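Local atomic coordinates of probable LRR receptor-like serine/threonine-protein kinase At4g26540 (Arabidopsis thaliana, PDB entry 5HZ0), a protein that acts as a plant cell-surface receptor for RGF peptide hormones, which maintain the root stem cell niche, and pairs with SERK co-receptors once the peptide is bound. Residues Q353-S358 with R374-L379; P392-C397 with G419-L424; N425-S430 with E446-L451; P440-C445 with T465-S470. The protein carries 5 engineered substitutions. All blocks are in the same frame, centred on the assembly; numbering follows the deposited sequence.

Contact 1: Q353-S358 with R374-L379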
# COMPACT_ATOMS: atom_id res chain seq x y z
N GLN A 353 -2.38 4.49 -16.82
CA GLN A 353 -1.29 3.68 -16.28
C GLN A 353 -1.74 2.37 -15.65
O GLN A 353 -1.10 1.33 -15.80
CB GLN A 353 -0.42 4.52 -15.35
CG GLN A 353 0.23 5.67 -16.11
CD GLN A 353 0.84 6.73 -15.22
OE1 GLN A 353 0.94 6.55 -14.00
NE2 GLN A 353 1.22 7.84 -15.82
N ALA A 354 -2.84 2.44 -14.91
CA ALA A 354 -3.32 1.31 -14.13
C ALA A 354 -4.83 1.19 -14.21
O ALA A 354 -5.57 2.12 -13.89
CB ALA A 354 -2.89 1.45 -12.67
N ILE A 355 -5.28 0.03 -14.66
CA ILE A 355 -6.70 -0.29 -14.60
C ILE A 355 -6.89 -1.51 -13.67
O ILE A 355 -6.34 -2.58 -13.95
CB ILE A 355 -7.24 -0.62 -15.99
CG1 ILE A 355 -7.04 0.55 -16.95
CG2 ILE A 355 -8.72 -1.01 -15.93
CD1 ILE A 355 -7.23 0.18 -18.40
N ASP A 356 -7.61 -1.35 -12.56
CA ASP A 356 -8.03 -2.52 -11.78
C ASP A 356 -9.55 -2.57 -11.67
O ASP A 356 -10.17 -1.79 -10.93
CB ASP A 356 -7.38 -2.52 -10.39
CG ASP A 356 -7.55 -3.86 -9.63
OD1 ASP A 356 -8.42 -4.68 -10.01
OD2 ASP A 356 -6.79 -4.09 -8.66
N LEU A 357 -10.13 -3.49 -12.43
CA LEU A 357 -11.56 -3.82 -12.41
C LEU A 357 -11.95 -5.15 -11.71
O LEU A 357 -13.08 -5.63 -11.88
CB LEU A 357 -12.15 -3.70 -13.82
CG LEU A 357 -11.91 -2.32 -14.44
CD1 LEU A 357 -12.43 -2.23 -15.86
CD2 LEU A 357 -12.52 -1.21 -13.57
N SER A 358 -11.01 -5.78 -11.01
CA SER A 358 -11.23 -7.13 -10.44
C SER A 358 -12.41 -7.19 -9.49
O SER A 358 -12.87 -6.18 -8.96
CB SER A 358 -10.01 -7.62 -9.64
OG SER A 358 -8.80 -7.59 -10.39
N ARG A 374 -0.27 2.48 -24.66
CA ARG A 374 1.19 2.35 -24.71
C ARG A 374 1.80 2.64 -23.35
O ARG A 374 2.97 2.32 -23.10
CB ARG A 374 1.78 3.26 -25.80
CG ARG A 374 1.51 2.76 -27.23
CD ARG A 374 1.99 3.73 -28.32
NE ARG A 374 3.33 4.26 -28.06
CZ ARG A 374 3.58 5.50 -27.66
NH1 ARG A 374 2.58 6.36 -27.49
NH2 ARG A 374 4.83 5.89 -27.44
N ASN A 375 1.03 3.28 -22.49
CA ASN A 375 1.46 3.52 -21.11
C ASN A 375 0.89 2.64 -19.98
O ASN A 375 1.18 2.87 -18.81
CB ASN A 375 1.44 5.02 -20.78
CG ASN A 375 2.79 5.66 -21.00
OD1 ASN A 375 2.89 6.76 -21.57
ND2 ASN A 375 3.84 4.99 -20.55
N LEU A 376 0.07 1.64 -20.31
CA LEU A 376 -0.58 0.84 -19.28
C LEU A 376 0.43 -0.15 -18.67
O LEU A 376 0.92 -1.04 -19.37
CB LEU A 376 -1.72 0.08 -19.93
CG LEU A 376 -2.77 -0.61 -19.05
CD1 LEU A 376 -3.48 0.40 -18.18
CD2 LEU A 376 -3.77 -1.37 -19.92
N THR A 377 0.75 0.02 -17.39
CA THR A 377 1.60 -0.94 -16.66
C THR A 377 0.83 -2.08 -16.01
O THR A 377 1.32 -3.22 -15.93
CB THR A 377 2.52 -0.27 -15.61
OG1 THR A 377 1.72 0.31 -14.58
CG2 THR A 377 3.36 0.81 -16.27
N LYS A 378 -0.35 -1.76 -15.51
CA LYS A 378 -1.12 -2.71 -14.72
C LYS A 378 -2.50 -2.91 -15.30
O LYS A 378 -3.27 -1.95 -15.44
CB LYS A 378 -1.24 -2.23 -13.28
CG LYS A 378 0.07 -2.13 -12.56
CD LYS A 378 -0.17 -1.59 -11.17
CE LYS A 378 1.10 -1.50 -10.36
NZ LYS A 378 0.81 -0.74 -9.12
N LEU A 379 -2.81 -4.15 -15.64
CA LEU A 379 -4.16 -4.51 -16.08
C LEU A 379 -4.65 -5.65 -15.18
O LEU A 379 -4.12 -6.78 -15.22
CB LEU A 379 -4.16 -4.90 -17.56
CG LEU A 379 -5.47 -5.32 -18.23
CD1 LEU A 379 -6.56 -4.31 -17.91
CD2 LEU A 379 -5.35 -5.49 -19.77
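Ala-354 and Lys-378 are paired on adjacent parallel strands of the leucine-rich-repeat ectodomain, in the strip of the receptor that recognises the RGF peptide. Asp-356, Leu-357, Ser-358, Lys-378 and Leu-379 belong to the peptide recognition motifs. The O atom of Gln-353 accepts three bonds. Lys-378 N donates to Gln-353 O at 3.2 Å and Thr-377 N to the same Gln-353 O at 2.8 Å, both in the carbonyl plane. Thr-377 OG1 gives the third, also at 3.2 Å from Gln-353 O, from 45° above that plane. The return bond runs from Ile-355 N to Lys-378 O at 2.9 Å and is nearly straight, at 169°. The CB atoms of Ala-354 and Lys-378 lie 4.1 Å apart on the peptide face. The lysine chain runs on fully extended, and NZ bonds a polar side chain of the bound peptide. On the other face, Ile-355 and Leu-376 cross at about a right angle, with their CD1 atoms 3.8 Å apart. Leu-379 CD1 packs on Ile-355 CB. Asp-356 OD1 closes an Asx turn to Ser-358 N and also accepts from Ser-358 OG. Asp-356 OD2 bonds the backbone of the bound peptide. Strand 354-356 lies between strands 330-332 and 378-380. Phe-331 bonds its backbone on one side, and Leu-380 continues the ladder on the other.

Contact 2: P392-C397 with G419-L424; sequences PDIGNC and GNLKNL. With NAG (2-acetamido-2-deoxy-beta-D-glucopyranose), chain C.
Leu-421 and Asn-420 reach from one repeat into the turns of residues 392-397 in the repeat before it. The polar link is one hydrogen bond. Asn-420 ND2 donates to Gly-395 O at 3.0 Å, from 47° above the carbonyl plane. Packing rests on Leu-421. Leu-421 CD2 lies against three backbone oxygens: Cys-397 O at 3.1 Å, Gly-395 O at 3.3 Å and Ile-394 O at 3.6 Å. The apolar contact is between Leu-421 CD1 and Ile-394 CG1, 4.5 Å apart. An alanine at Leu-421 would probably open a gap beside these three carbonyls and leave the Ile-394 side chain without this neighbour. The third kind of interaction is with the glycan. Asn-396 ND2 is bonded covalently to C1 of the sugar, and the N2 atom of the sugar donates to Asp-393 OD2. The carboxylate thus probably helps to fix how the first sugar is turned. Backbone bonds from Gly-395 N to Pro-392 O and from Asn-396 N to Asp-393 O hold the segment in 3-10 form. Such short 3-10 turns, stacked repeat on repeat away from the strands, are a feature of plant leucine-rich-repeat solenoids.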
# COMPACT_ATOMS: atom_id res chain seq x y z
N PRO A 392 -5.11 -11.05 -29.95
CA PRO A 392 -3.70 -10.98 -30.38
C PRO A 392 -3.13 -9.58 -30.15
O PRO A 392 -1.94 -9.43 -29.85
CB PRO A 392 -3.75 -11.35 -31.87
CG PRO A 392 -5.19 -11.24 -32.26
CD PRO A 392 -6.02 -11.47 -31.03
N ASP A 393 -3.98 -8.57 -30.19
CA ASP A 393 -3.51 -7.19 -29.98
C ASP A 393 -2.81 -7.00 -28.65
O ASP A 393 -2.26 -5.93 -28.42
CB ASP A 393 -4.65 -6.19 -30.08
CG ASP A 393 -5.51 -6.42 -31.28
OD1 ASP A 393 -6.17 -7.49 -31.32
OD2 ASP A 393 -5.53 -5.53 -32.18
N ILE A 394 -2.87 -8.02 -27.78
CA ILE A 394 -2.16 -7.98 -26.50
C ILE A 394 -0.67 -7.66 -26.71
O ILE A 394 -0.04 -7.06 -25.85
CB ILE A 394 -2.33 -9.31 -25.68
CG1 ILE A 394 -1.82 -9.14 -24.24
CG2 ILE A 394 -1.60 -10.47 -26.33
CD1 ILE A 394 -1.67 -10.45 -23.51
N GLY A 395 -0.14 -8.04 -27.87
CA GLY A 395 1.25 -7.71 -28.19
C GLY A 395 1.56 -6.21 -28.29
O GLY A 395 2.72 -5.80 -28.15
N ASN A 396 0.54 -5.40 -28.54
CA ASN A 396 0.65 -3.95 -28.63
C ASN A 396 0.93 -3.23 -27.30
O ASN A 396 1.41 -2.10 -27.31
CB ASN A 396 -0.63 -3.34 -29.23
CG ASN A 396 -0.90 -3.80 -30.67
OD1 ASN A 396 -0.46 -4.87 -31.09
ND2 ASN A 396 -1.66 -2.98 -31.41
N CYS A 397 0.65 -3.85 -26.16
CA CYS A 397 0.64 -3.09 -24.91
C CYS A 397 2.06 -3.13 -24.39
O CYS A 397 2.43 -4.01 -23.59
CB CYS A 397 -0.30 -3.79 -23.92
SG CYS A 397 -1.10 -2.78 -22.63
N GLY A 419 4.64 -12.75 -26.61
CA GLY A 419 6.10 -12.79 -26.61
C GLY A 419 6.71 -11.45 -26.95
O GLY A 419 7.90 -11.22 -26.74
N ASN A 420 5.88 -10.55 -27.46
CA ASN A 420 6.31 -9.22 -27.85
C ASN A 420 6.55 -8.28 -26.66
O ASN A 420 7.18 -7.23 -26.82
CB ASN A 420 5.26 -8.62 -28.78
CG ASN A 420 5.83 -7.57 -29.69
OD1 ASN A 420 6.97 -7.68 -30.16
ND2 ASN A 420 5.03 -6.54 -29.96
N LEU A 421 6.06 -8.66 -25.48
CA LEU A 421 6.09 -7.76 -24.33
C LEU A 421 7.34 -7.96 -23.48
O LEU A 421 7.49 -8.99 -22.83
CB LEU A 421 4.84 -7.95 -23.48
CG LEU A 421 3.49 -7.88 -24.18
CD1 LEU A 421 2.38 -7.99 -23.15
CD2 LEU A 421 3.38 -6.58 -24.97
N LYS A 422 8.22 -6.97 -23.51
CA LYS A 422 9.54 -7.09 -22.88
C LYS A 422 9.60 -6.59 -21.44
O LYS A 422 10.59 -6.83 -20.75
CB LYS A 422 10.58 -6.36 -23.74
CG LYS A 422 10.50 -6.69 -25.22
CD LYS A 422 10.96 -8.11 -25.52
CE LYS A 422 10.40 -8.60 -26.86
NZ LYS A 422 10.98 -9.92 -27.30
N ASN A 423 8.58 -5.86 -20.99
CA ASN A 423 8.55 -5.44 -19.59
C ASN A 423 7.65 -6.28 -18.68
O ASN A 423 7.62 -6.07 -17.47
CB ASN A 423 8.19 -3.96 -19.47
CG ASN A 423 9.02 -3.07 -20.39
OD1 ASN A 423 8.50 -2.52 -21.37
ND2 ASN A 423 10.30 -2.90 -20.08
N LEU A 424 6.93 -7.25 -19.26
CA LEU A 424 5.91 -7.96 -18.52
C LEU A 424 6.60 -8.81 -17.46
O LEU A 424 7.39 -9.69 -17.77
CB LEU A 424 5.14 -8.85 -19.49
CG LEU A 424 3.88 -9.60 -19.07
CD1 LEU A 424 2.88 -8.67 -18.37
CD2 LEU A 424 3.27 -10.21 -20.33
C1 NAG C . -2.10 -3.62 -32.63
C2 NAG C . -3.39 -2.88 -32.99
C3 NAG C . -3.91 -3.27 -34.37
C4 NAG C . -2.79 -3.11 -35.39
C5 NAG C . -1.61 -3.97 -34.92
C6 NAG C . -0.49 -4.00 -35.95
C7 NAG C . -4.83 -2.19 -31.17
C8 NAG C . -5.98 -2.53 -30.26
N2 NAG C . -4.42 -3.14 -32.00
O3 NAG C . -5.05 -2.48 -34.69
O4 NAG C . -3.19 -3.52 -36.68
O5 NAG C . -1.14 -3.52 -33.67
O6 NAG C . -0.38 -2.75 -36.60
O7 NAG C . -4.30 -1.09 -31.11

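Contact 3: N425-S430 with E446-L451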
# COMPACT_ATOMS: atom_id res chain seq x y z
N ASN A 425 6.34 -8.48 -16.20
CA ASN A 425 6.95 -9.14 -15.06
C ASN A 425 6.16 -10.32 -14.52
O ASN A 425 6.70 -11.37 -14.20
CB ASN A 425 7.18 -8.14 -13.94
CG ASN A 425 7.89 -8.76 -12.78
OD1 ASN A 425 7.31 -8.99 -11.72
ND2 ASN A 425 9.17 -9.06 -12.98
N PHE A 426 4.85 -10.10 -14.44
CA PHE A 426 3.97 -10.89 -13.62
C PHE A 426 2.73 -11.13 -14.46
O PHE A 426 2.06 -10.18 -14.89
CB PHE A 426 3.59 -10.10 -12.36
CG PHE A 426 2.72 -10.86 -11.41
CD1 PHE A 426 1.38 -11.06 -11.70
CD2 PHE A 426 3.24 -11.38 -10.23
CE1 PHE A 426 0.57 -11.77 -10.83
CE2 PHE A 426 2.43 -12.09 -9.35
CZ PHE A 426 1.09 -12.28 -9.65
N VAL A 427 2.41 -12.40 -14.67
CA VAL A 427 1.24 -12.78 -15.45
C VAL A 427 0.45 -13.92 -14.75
O VAL A 427 0.97 -15.01 -14.48
CB VAL A 427 1.70 -13.15 -16.89
CG1 VAL A 427 2.75 -14.18 -16.80
CG2 VAL A 427 0.55 -13.64 -17.70
N ASP A 428 -0.81 -13.63 -14.42
CA ASP A 428 -1.69 -14.62 -13.84
C ASP A 428 -2.92 -14.77 -14.75
O ASP A 428 -3.75 -13.85 -14.83
CB ASP A 428 -2.12 -14.16 -12.44
CG ASP A 428 -2.85 -15.23 -11.68
OD1 ASP A 428 -3.10 -16.30 -12.28
OD2 ASP A 428 -3.19 -15.01 -10.48
N ILE A 429 -2.97 -15.89 -15.48
CA ILE A 429 -4.14 -16.34 -16.27
C ILE A 429 -4.91 -17.56 -15.69
O ILE A 429 -5.74 -18.20 -16.38
CB ILE A 429 -3.85 -16.38 -17.80
CG1 ILE A 429 -3.03 -15.14 -18.22
CG2 ILE A 429 -5.17 -16.50 -18.61
CD1 ILE A 429 -2.22 -15.39 -19.51
N SER A 430 -4.60 -17.94 -14.46
CA SER A 430 -5.16 -19.16 -13.90
C SER A 430 -6.68 -19.11 -13.84
O SER A 430 -7.29 -18.04 -13.92
CB SER A 430 -4.59 -19.42 -12.50
OG SER A 430 -4.78 -18.31 -11.67
N GLU A 446 11.39 -11.30 -21.68
CA GLU A 446 12.71 -11.41 -21.08
C GLU A 446 12.70 -10.97 -19.63
O GLU A 446 13.63 -11.25 -18.88
CB GLU A 446 13.71 -10.57 -21.87
CG GLU A 446 13.26 -9.13 -22.09
CD GLU A 446 14.24 -8.36 -22.95
OE1 GLU A 446 13.79 -7.70 -23.92
OE2 GLU A 446 15.45 -8.41 -22.67
N SER A 447 11.64 -10.27 -19.24
CA SER A 447 11.49 -9.76 -17.89
C SER A 447 10.62 -10.64 -16.99
O SER A 447 10.45 -10.33 -15.81
CB SER A 447 10.89 -8.36 -17.93
OG SER A 447 11.76 -7.46 -18.58
N LEU A 448 10.08 -11.72 -17.53
CA LEU A 448 8.97 -12.40 -16.87
C LEU A 448 9.46 -13.20 -15.67
O LEU A 448 10.26 -14.12 -15.82
CB LEU A 448 8.31 -13.35 -17.86
CG LEU A 448 7.10 -14.09 -17.33
CD1 LEU A 448 6.03 -13.04 -17.08
CD2 LEU A 448 6.64 -15.19 -18.30
N GLU A 449 9.04 -12.80 -14.47
CA GLU A 449 9.37 -13.56 -13.27
C GLU A 449 8.29 -14.44 -12.67
O GLU A 449 8.59 -15.36 -11.94
CB GLU A 449 9.93 -12.62 -12.21
CG GLU A 449 11.10 -11.85 -12.72
CD GLU A 449 11.75 -11.02 -11.65
OE1 GLU A 449 11.02 -10.28 -10.94
OE2 GLU A 449 13.00 -11.10 -11.53
N PHE A 450 7.03 -14.20 -13.02
CA PHE A 450 5.93 -14.91 -12.38
C PHE A 450 4.94 -15.34 -13.44
O PHE A 450 4.33 -14.48 -14.08
CB PHE A 450 5.23 -14.01 -11.35
CG PHE A 450 4.03 -14.64 -10.67
CD1 PHE A 450 2.82 -14.80 -11.34
CD2 PHE A 450 4.10 -15.06 -9.33
CE1 PHE A 450 1.72 -15.37 -10.71
CE2 PHE A 450 2.98 -15.62 -8.69
CZ PHE A 450 1.79 -15.77 -9.39
N LEU A 451 4.76 -16.65 -13.59
CA LEU A 451 3.85 -17.17 -14.59
C LEU A 451 2.90 -18.19 -13.94
O LEU A 451 3.30 -19.33 -13.60
CB LEU A 451 4.67 -17.81 -15.72
CG LEU A 451 3.88 -18.45 -16.85
CD1 LEU A 451 2.91 -17.45 -17.46
CD2 LEU A 451 4.83 -19.01 -17.90
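Phe-426 and Phe-450 form an offset stack between neighbouring parallel strands. The ring centroids are 3.8 Å apart and the planes differ by 11°. Both residues sit on one face of the paired strands, and each CG is anti to its own backbone N (chi1 -177° and 178°), which starts the side chains off alike. Phe-426 CE2 sits over the centre of the Phe-450 ring. The polar side-chain link joins Asn-425 and Glu-449. ND2 of Asn-425 donates to Glu-449 OE1 at 3.0 Å, and the oxygen lies in the amide plane. The donor stands above the carboxylate plane. ND2 also makes a weak bond to Ser-447 O. Backbone bonds set the register. Asn-425 O accepts from Glu-449 N at 2.8 Å and Phe-450 N at 3.1 Å, while Val-427 N donates to Phe-450 O at 2.9 Å. On the opposite face, Val-427 CG1 packs against Leu-448 CD1 and Leu-451 CD1. Asp-428 OD1 accepts from Ser-430 N in an Asx turn; Asp-428 OD2 makes a salt bridge with Arg-404. Phe-473 stacks on Phe-450, and Arg-402 makes a cation-pi contact with Phe-426. Strand 426-428 lies between strands 402-404 and 450-452, with backbone bonds to Leu-403 and Asp-452.

Contact 4: P440-C445 with T465-S470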
# COMPACT_ATOMS: atom_id res chain seq x y z
N PRO A 440 5.61 -21.20 -27.69
CA PRO A 440 7.08 -21.10 -27.62
C PRO A 440 7.54 -19.65 -27.57
O PRO A 440 8.53 -19.32 -26.91
CB PRO A 440 7.54 -21.75 -28.92
CG PRO A 440 6.48 -22.68 -29.28
CD PRO A 440 5.18 -22.13 -28.75
N ALA A 441 6.80 -18.78 -28.26
CA ALA A 441 7.15 -17.37 -28.35
C ALA A 441 7.16 -16.66 -27.00
O ALA A 441 7.71 -15.57 -26.87
CB ALA A 441 6.22 -16.66 -29.32
N ILE A 442 6.54 -17.26 -25.98
CA ILE A 442 6.58 -16.64 -24.66
C ILE A 442 8.02 -16.58 -24.14
O ILE A 442 8.32 -15.86 -23.18
CB ILE A 442 5.62 -17.32 -23.65
CG1 ILE A 442 5.37 -16.40 -22.45
CG2 ILE A 442 6.17 -18.65 -23.18
CD1 ILE A 442 4.58 -17.04 -21.32
N SER A 443 8.92 -17.31 -24.80
CA SER A 443 10.36 -17.23 -24.50
C SER A 443 10.89 -15.82 -24.71
O SER A 443 12.00 -15.48 -24.30
CB SER A 443 11.13 -18.17 -25.42
OG SER A 443 11.04 -17.71 -26.76
N GLY A 444 10.09 -15.00 -25.38
CA GLY A 444 10.43 -13.62 -25.65
C GLY A 444 10.10 -12.63 -24.55
O GLY A 444 10.42 -11.44 -24.68
N CYS A 445 9.48 -13.07 -23.47
CA CYS A 445 9.25 -12.12 -22.40
C CYS A 445 10.47 -12.24 -21.51
O CYS A 445 10.52 -13.10 -20.62
CB CYS A 445 8.01 -12.50 -21.60
SG CYS A 445 6.52 -12.80 -22.56
N THR A 465 12.98 -24.55 -24.11
CA THR A 465 13.07 -23.44 -25.06
C THR A 465 11.82 -22.58 -25.04
O THR A 465 11.82 -21.45 -25.53
CB THR A 465 13.22 -23.94 -26.51
OG1 THR A 465 12.34 -25.06 -26.71
CG2 THR A 465 14.65 -24.35 -26.80
N THR A 466 10.76 -23.13 -24.47
CA THR A 466 9.47 -22.49 -24.48
C THR A 466 9.37 -21.45 -23.37
O THR A 466 8.48 -20.61 -23.40
CB THR A 466 8.35 -23.55 -24.34
OG1 THR A 466 8.58 -24.61 -25.28
CG2 THR A 466 6.97 -22.95 -24.59
N LEU A 467 10.31 -21.47 -22.42
CA LEU A 467 10.19 -20.58 -21.26
C LEU A 467 11.39 -19.65 -21.03
O LEU A 467 12.53 -20.04 -21.21
CB LEU A 467 9.89 -21.41 -20.00
CG LEU A 467 8.52 -22.11 -19.98
CD1 LEU A 467 8.32 -22.96 -18.72
CD2 LEU A 467 7.38 -21.10 -20.15
N PRO A 468 11.12 -18.40 -20.62
CA PRO A 468 12.20 -17.44 -20.35
C PRO A 468 12.98 -17.75 -19.09
O PRO A 468 12.40 -18.14 -18.08
CB PRO A 468 11.46 -16.10 -20.20
CG PRO A 468 10.06 -16.44 -19.95
CD PRO A 468 9.80 -17.75 -20.63
N LYS A 469 14.29 -17.54 -19.14
CA LYS A 469 15.19 -18.02 -18.09
C LYS A 469 15.20 -17.11 -16.86
O LYS A 469 15.89 -17.38 -15.88
CB LYS A 469 16.60 -18.18 -18.65
CG LYS A 469 16.68 -19.15 -19.84
CD LYS A 469 18.12 -19.50 -20.14
CE LYS A 469 18.27 -20.25 -21.46
NZ LYS A 469 19.69 -20.70 -21.65
N SER A 470 14.43 -16.04 -16.92
CA SER A 470 14.30 -15.11 -15.80
C SER A 470 13.21 -15.52 -14.83
O SER A 470 13.03 -14.86 -13.80
CB SER A 470 14.01 -13.70 -16.33
OG SER A 470 12.82 -13.70 -17.09
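Pro-468 packs its ring against the backbone of residues 442-445. Pro-468 CB lies 3.2 Å from Cys-445 O, Pro-468 CG 3.4 Å from the same Cys-445 O, and Pro-468 CD 3.5 Å from Ile-442 O. Pro-468 CD also approaches Ser-443 CA. Beside the ring, Ile-442 CG2 meets Thr-466 O and lies 4.1 Å from Leu-467 CD2. The Ile-442 and Leu-467 side chains run side by side and point the same way. At the far end, Thr-466 CG2 packs on Pro-440 CA at 3.6 Å. No hydrogen bond joins the two segments. A serine in place of Pro-468 would probably leave the Ile-442 carbonyl and Ser-443 CA without the CD methylene packed on them, and the backbone freer to turn. Within the 3-10 turns Ser-443 OG bonds Pro-440 O at 3.0 Å. Farther out, Ser-470 OG bonds both Leu-448 O and Glu-446 O, which probably helps to place the end of segment 465-470. Leu-451 touches both Ile-442 and Leu-467, and Leu-448 touches Pro-468. The whole is a 3-10 segment packed on the loop of the next repeat, an arrangement of the leucine-rich-repeat solenoid away from its strands.

Contacts 1 and 3 are of one kind: each joins two successive parallel strands by a backbone ladder, with aliphatic side chains on one face. Contact 1 uses its other face to meet the peptide, whereas contact 3 fills it with aromatic rings. Contacts 2 and 4 join turns and loops farther from the chain's centre. Contacts 1, 3 and 4 are partly buried; contact 2 is the buried one, though a glycan lies beside it. Contact 2 has one side-chain hydrogen bond, contact 4 none. Contacts 3 and 4 alternate along the chain. Lys-422 of contact 2 ties three contacts together: its O probably bonds Ser-447 OG of contact 3, and its NZ Gly-444 O of contact 4.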